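Local coordinates for protein Sso-CP2 metallo-carboxypetidase (Sulfolobus solfataricus, PDB 4MMO) that probably hydrolyses peptides as a zinc-dependent carboxypeptidase of the M20 family, at residues A[173-179]-A[371-377]; A[159-165]-A[394-400]. All coordinates share one frame; numbering follows the deposited sequence.

Both contacts are buried pairings of parallel strands, their centres about 9 Å apart on one side of the chain's centre. Contact 2 joins strand 159-161 to 395-396, an outermost strand within this chain of a mixed six-stranded sheet, and carries Glu-163 of the zinc site. Contact 1 pairs 174-176 with 372-374, next to that edge. They meet where Ile-175 packs on Val-396 and Ala-398, and a probable hydrogen bond joins Val-176 O to Ser-397 N at 2.8 Å. Helix 354-367 packs against both. Contact 1 is mainly backbone bonds and aliphatic packing; contact 2 passes from such pairing into loops, each with a glycine, beside the metal.

Contact 1: residues A[173-179]-A[371-377]; sequences PQIVLGV and PQVIPNS
Strands 174-176 and 372-374 run parallel, with short axes 4.7 Å apart at closest approach and 18° between their directions. Gln-372 spans the start of the pairing: its N donates to Pro-173 O, while its O receives Ile-175 N at 2.8 Å. Ile-374 likewise donates to Ile-175 O and accepts from Leu-177 N. This two-stranded parallel sheet lies beside the zinc-binding domain's larger sheet, and strand 178-190 runs on from it into an antiparallel sheet, pairing with strands 299-312 and 337-348. Ile-175 lies alongside Pro-371, CG1 to CB 4.1 Å, on the face covered by Met-359 of helix 354-367. On the other face, Val-176 and Ile-374 point the same way. With Val-176 CG1 anti to the backbone N (chi1 -173°), that methyl reaches Ser-377 N at 3.4 Å, while CG2 meets Ile-374 CG1 at 4.0 Å. Replacing Val-176 with an alanine would probably leave Ile-374 and the Ser-377 backbone without these methyl contacts. Beyond the strands, Ser-377 N donates to Gly-178 O at 3.1 Å from above the carbonyl plane. Asn-376 OD1 accepts from Arg-348.

Contact 2: residues A[159-165]-A[394-400]; sequences SVIMEGA and DAVSAIG
Val-160 uses both backbone polar groups across the parallel pairing: its N donates to Asp-394 O at 3.0 Å, and its O accepts Val-396 N in the carbonyl plane. Val-396 O then takes Met-162 N at 2.8 Å, also in plane. On one face, Val-160 CG1 sits close to Ala-395 CB; on the other, Ile-161 CG2 lies alongside Val-396 CG1 at 3.7 Å. Past the strands the bonding changes. Ser-397 OG, swung anti to its own N (chi1 -172°), receives a weak bond from Gly-164 N at 3.3 Å, and Ala-165 N donates to Ile-399 O at 2.9 Å from above the carbonyl plane. Gly-164 fits here because a side chain would strike Ile-399 O. Between Met-162 and Gly-164, Glu-163 points its side chain away from segment 394-400 and binds zinc with His-71 and Asp-104. Its N is taken by Gln-381 OE1 and its O by Asn-105 ND2, while Arg-112 binds Met-162 O. Hydrogen bonds on both backbone groups of Glu-163, with cross-segment bonds at Met-162 and Ala-165 and a weak one at Gly-164, imply that the turn holding this zinc ligand is fixed largely through its main chain.

Contact 1: residues A[173-179]-A[371-377]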
loop_
_atom_site.group_PDB
_atom_site.type_symbol
_atom_site.label_atom_id
_atom_site.label_comp_id
_atom_site.label_asym_id
_atom_site.label_seq_id
_atom_site.Cartn_x
_atom_site.Cartn_y
_atom_site.Cartn_z
ATOM N N PRO A 173 -15.039 35.298 8.356
ATOM C CA PRO A 173 -13.618 35.125 8.677
ATOM C C PRO A 173 -13.427 34.207 9.882
ATOM O O PRO A 173 -14.308 34.143 10.742
ATOM C CB PRO A 173 -13.152 36.546 8.997
ATOM C CG PRO A 173 -14.394 37.276 9.405
ATOM C CD PRO A 173 -15.496 36.680 8.588
ATOM N N GLN A 174 -12.295 33.508 9.931
ATOM C CA GLN A 174 -12.017 32.562 11.008
ATOM C C GLN A 174 -10.832 32.992 11.865
ATOM O O GLN A 174 -9.823 33.481 11.358
ATOM C CB GLN A 174 -11.770 31.166 10.436
ATOM C CG GLN A 174 -13.004 30.552 9.798
ATOM C CD GLN A 174 -12.754 29.162 9.272
ATOM O OE1 GLN A 174 -13.413 28.207 9.680
ATOM N NE2 GLN A 174 -11.803 29.038 8.353
ATOM N N ILE A 175 -10.983 32.809 13.173
ATOM C CA ILE A 175 -9.942 33.115 14.143
ATOM C C ILE A 175 -9.596 31.809 14.840
ATOM O O ILE A 175 -10.467 31.161 15.424
ATOM C CB ILE A 175 -10.421 34.132 15.204
ATOM C CG1 ILE A 175 -11.063 35.361 14.548
ATOM C CG2 ILE A 175 -9.270 34.543 16.114
ATOM C CD1 ILE A 175 -10.133 36.183 13.704
ATOM N N VAL A 176 -8.327 31.426 14.776
ATOM C CA VAL A 176 -7.897 30.127 15.277
ATOM C C VAL A 176 -6.829 30.292 16.355
ATOM O O VAL A 176 -5.769 30.872 16.115
ATOM C CB VAL A 176 -7.378 29.259 14.127
ATOM C CG1 VAL A 176 -7.097 27.843 14.606
ATOM C CG2 VAL A 176 -8.399 29.245 12.984
ATOM N N LEU A 177 -7.119 29.765 17.539
ATOM C CA LEU A 177 -6.306 30.018 18.724
ATOM C C LEU A 177 -5.356 28.873 19.059
ATOM O O LEU A 177 -4.927 28.741 20.206
ATOM C CB LEU A 177 -7.219 30.268 19.927
ATOM C CG LEU A 177 -8.332 31.294 19.719
ATOM C CD1 LEU A 177 -9.092 31.509 21.018
ATOM C CD2 LEU A 177 -7.773 32.608 19.205
ATOM N N GLY A 178 -5.026 28.044 18.074
ATOM C CA GLY A 178 -4.124 26.937 18.328
ATOM C C GLY A 178 -4.035 25.914 17.213
ATOM O O GLY A 178 -4.586 26.098 16.132
ATOM N N VAL A 179 -3.324 24.828 17.491
ATOM C CA VAL A 179 -3.174 23.732 16.544
ATOM C C VAL A 179 -3.020 22.411 17.280
ATOM O O VAL A 179 -2.584 22.376 18.429
ATOM C CB VAL A 179 -1.923 23.913 15.662
ATOM C CG1 VAL A 179 -2.036 25.162 14.817
ATOM C CG2 VAL A 179 -0.663 23.969 16.521
ATOM N N PRO A 371 -17.070 37.013 13.283
ATOM C CA PRO A 371 -15.945 36.083 13.121
ATOM C C PRO A 371 -16.143 34.782 13.890
ATOM O O PRO A 371 -16.594 34.806 15.032
ATOM C CB PRO A 371 -14.759 36.854 13.710
ATOM C CG PRO A 371 -15.153 38.284 13.636
ATOM C CD PRO A 371 -16.632 38.302 13.851
ATOM N N GLN A 372 -15.801 33.660 13.264
ATOM C CA GLN A 372 -15.912 32.359 13.908
ATOM C C GLN A 372 -14.595 32.000 14.589
ATOM O O GLN A 372 -13.550 31.924 13.947
ATOM C CB GLN A 372 -16.305 31.298 12.883
ATOM C CG GLN A 372 -17.628 31.595 12.190
ATOM C CD GLN A 372 -18.781 31.716 13.170
ATOM O OE1 GLN A 372 -19.142 30.747 13.840
ATOM N NE2 GLN A 372 -19.351 32.916 13.274
ATOM N N VAL A 373 -14.666 31.790 15.899
ATOM C CA VAL A 373 -13.490 31.599 16.737
ATOM C C VAL A 373 -13.446 30.157 17.221
ATOM O O VAL A 373 -14.377 29.698 17.885
ATOM C CB VAL A 373 -13.541 32.534 17.973
ATOM C CG1 VAL A 373 -12.242 32.464 18.772
ATOM C CG2 VAL A 373 -13.819 33.967 17.549
ATOM N N ILE A 374 -12.377 29.437 16.883
ATOM C CA ILE A 374 -12.194 28.069 17.369
ATOM C C ILE A 374 -10.905 27.961 18.181
ATOM O O ILE A 374 -9.945 28.688 17.925
ATOM C CB ILE A 374 -12.198 27.047 16.219
ATOM C CG1 ILE A 374 -11.170 27.429 15.153
ATOM C CG2 ILE A 374 -13.589 26.963 15.615
ATOM C CD1 ILE A 374 -10.987 26.373 14.076
ATOM N N PRO A 375 -10.881 27.060 19.176
ATOM C CA PRO A 375 -9.732 26.987 20.085
ATOM C C PRO A 375 -8.469 26.439 19.417
ATOM O O PRO A 375 -7.365 26.689 19.900
ATOM C CB PRO A 375 -10.218 26.041 21.186
ATOM C CG PRO A 375 -11.241 25.187 20.527
ATOM C CD PRO A 375 -11.906 26.050 19.498
ATOM N N ASN A 376 -8.640 25.700 18.325
ATOM C CA ASN A 376 -7.513 25.180 17.553
ATOM C C ASN A 376 -8.002 24.570 16.252
ATOM O O ASN A 376 -9.168 24.199 16.137
ATOM C CB ASN A 376 -6.738 24.126 18.345
ATOM C CG ASN A 376 -7.589 22.919 18.696
ATOM O OD1 ASN A 376 -8.241 22.889 19.740
ATOM N ND2 ASN A 376 -7.582 21.916 17.824
ATOM N N SER A 377 -7.107 24.470 15.274
ATOM C CA SER A 377 -7.435 23.837 14.004
ATOM C C SER A 377 -7.352 22.322 14.146
ATOM O O SER A 377 -6.726 21.808 15.073
ATOM C CB SER A 377 -6.477 24.309 12.911
ATOM O OG SER A 377 -5.129 24.081 13.286
#

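Contact 2: residues A[159-165]-A[394-400]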
loop_
_atom_site.group_PDB
_atom_site.type_symbol
_atom_site.label_atom_id
_atom_site.label_comp_id
_atom_site.label_asym_id
_atom_site.label_seq_id
_atom_site.Cartn_x
_atom_site.Cartn_y
_atom_site.Cartn_z
ATOM N N SER A 159 3.744 39.580 20.613
ATOM C CA SER A 159 2.716 38.703 20.073
ATOM C C SER A 159 3.121 38.181 18.706
ATOM O O SER A 159 4.036 38.707 18.075
ATOM C CB SER A 159 1.379 39.436 19.973
ATOM O OG SER A 159 1.459 40.515 19.060
ATOM N N VAL A 160 2.425 37.143 18.261
ATOM C CA VAL A 160 2.711 36.524 16.984
ATOM C C VAL A 160 1.425 36.152 16.264
ATOM O O VAL A 160 0.467 35.692 16.887
ATOM C CB VAL A 160 3.589 35.260 17.162
ATOM C CG1 VAL A 160 2.944 34.285 18.143
ATOM C CG2 VAL A 160 3.851 34.584 15.824
ATOM N N ILE A 161 1.406 36.363 14.951
ATOM C CA ILE A 161 0.325 35.847 14.121
ATOM C C ILE A 161 0.873 34.791 13.161
ATOM O O ILE A 161 1.902 34.990 12.511
ATOM C CB ILE A 161 -0.442 36.969 13.372
ATOM C CG1 ILE A 161 0.471 37.734 12.412
ATOM C CG2 ILE A 161 -1.083 37.935 14.388
ATOM C CD1 ILE A 161 -0.289 38.623 11.445
ATOM N N MET A 162 0.190 33.654 13.104
ATOM C CA MET A 162 0.631 32.537 12.285
ATOM C C MET A 162 0.207 32.755 10.832
ATOM O O MET A 162 -0.141 33.875 10.456
ATOM C CB MET A 162 0.087 31.227 12.850
ATOM C CG MET A 162 0.577 30.921 14.255
ATOM S SD MET A 162 2.379 30.924 14.411
ATOM C CE MET A 162 2.803 29.581 13.295
ATOM N N GLU A 163 0.245 31.699 10.019
ATOM C CA GLU A 163 0.108 31.852 8.571
ATOM C C GLU A 163 -1.243 32.460 8.184
ATOM O O GLU A 163 -1.366 33.108 7.142
ATOM C CB GLU A 163 0.370 30.517 7.837
ATOM C CG GLU A 163 -0.814 29.564 7.696
ATOM C CD GLU A 163 -0.523 28.394 6.744
ATOM O OE1 GLU A 163 -1.186 28.292 5.693
ATOM O OE2 GLU A 163 0.372 27.573 7.023
ATOM N N GLY A 164 -2.245 32.262 9.034
ATOM C CA GLY A 164 -3.559 32.842 8.817
ATOM C C GLY A 164 -4.638 31.806 8.575
ATOM O O GLY A 164 -4.384 30.601 8.631
ATOM N N ALA A 165 -5.848 32.281 8.298
ATOM C CA ALA A 165 -6.999 31.405 8.130
ATOM C C ALA A 165 -7.990 32.040 7.169
ATOM O O ALA A 165 -8.258 33.237 7.245
ATOM C CB ALA A 165 -7.661 31.145 9.478
ATOM N N ASP A 394 0.899 35.085 23.453
ATOM C CA ASP A 394 -0.153 35.748 22.692
ATOM C C ASP A 394 0.010 35.425 21.216
ATOM O O ASP A 394 0.689 36.145 20.481
ATOM C CB ASP A 394 -0.121 37.262 22.926
ATOM C CG ASP A 394 -0.389 37.636 24.379
ATOM O OD1 ASP A 394 -0.996 36.820 25.100
ATOM O OD2 ASP A 394 0.005 38.743 24.801
ATOM N N ALA A 395 -0.612 34.326 20.800
ATOM C CA ALA A 395 -0.527 33.858 19.425
ATOM C C ALA A 395 -1.917 33.588 18.864
ATOM O O ALA A 395 -2.810 33.149 19.581
ATOM C CB ALA A 395 0.327 32.601 19.347
ATOM N N VAL A 396 -2.082 33.856 17.575
ATOM C CA VAL A 396 -3.342 33.618 16.884
ATOM C C VAL A 396 -3.065 33.311 15.412
ATOM O O VAL A 396 -2.026 33.698 14.875
ATOM C CB VAL A 396 -4.270 34.852 16.982
ATOM C CG1 VAL A 396 -3.619 36.067 16.341
ATOM C CG2 VAL A 396 -5.633 34.573 16.354
ATOM N N SER A 397 -3.991 32.605 14.772
ATOM C CA SER A 397 -3.939 32.406 13.333
ATOM C C SER A 397 -5.195 32.989 12.706
ATOM O O SER A 397 -6.289 32.439 12.842
ATOM C CB SER A 397 -3.813 30.926 12.987
ATOM O OG SER A 397 -3.575 30.764 11.598
ATOM N N ALA A 398 -5.024 34.114 12.021
ATOM C CA ALA A 398 -6.139 34.818 11.416
ATOM C C ALA A 398 -5.636 35.723 10.306
ATOM O O ALA A 398 -4.446 36.025 10.250
ATOM C CB ALA A 398 -6.841 35.635 12.454
ATOM N N ILE A 399 -6.576 36.197 9.492
ATOM C CA ILE A 399 -6.327 36.881 8.218
ATOM C C ILE A 399 -6.096 35.828 7.147
ATOM O O ILE A 399 -5.251 34.949 7.304
ATOM C CB ILE A 399 -5.143 37.874 8.246
ATOM C CG1 ILE A 399 -5.309 38.877 9.393
ATOM C CG2 ILE A 399 -5.048 38.605 6.911
ATOM C CD1 ILE A 399 -4.085 39.734 9.648
ATOM N N GLY A 400 -6.859 35.914 6.063
ATOM C CA GLY A 400 -6.751 34.949 4.985
ATOM C C GLY A 400 -7.277 35.469 3.664
ATOM O O GLY A 400 -8.392 35.989 3.582
#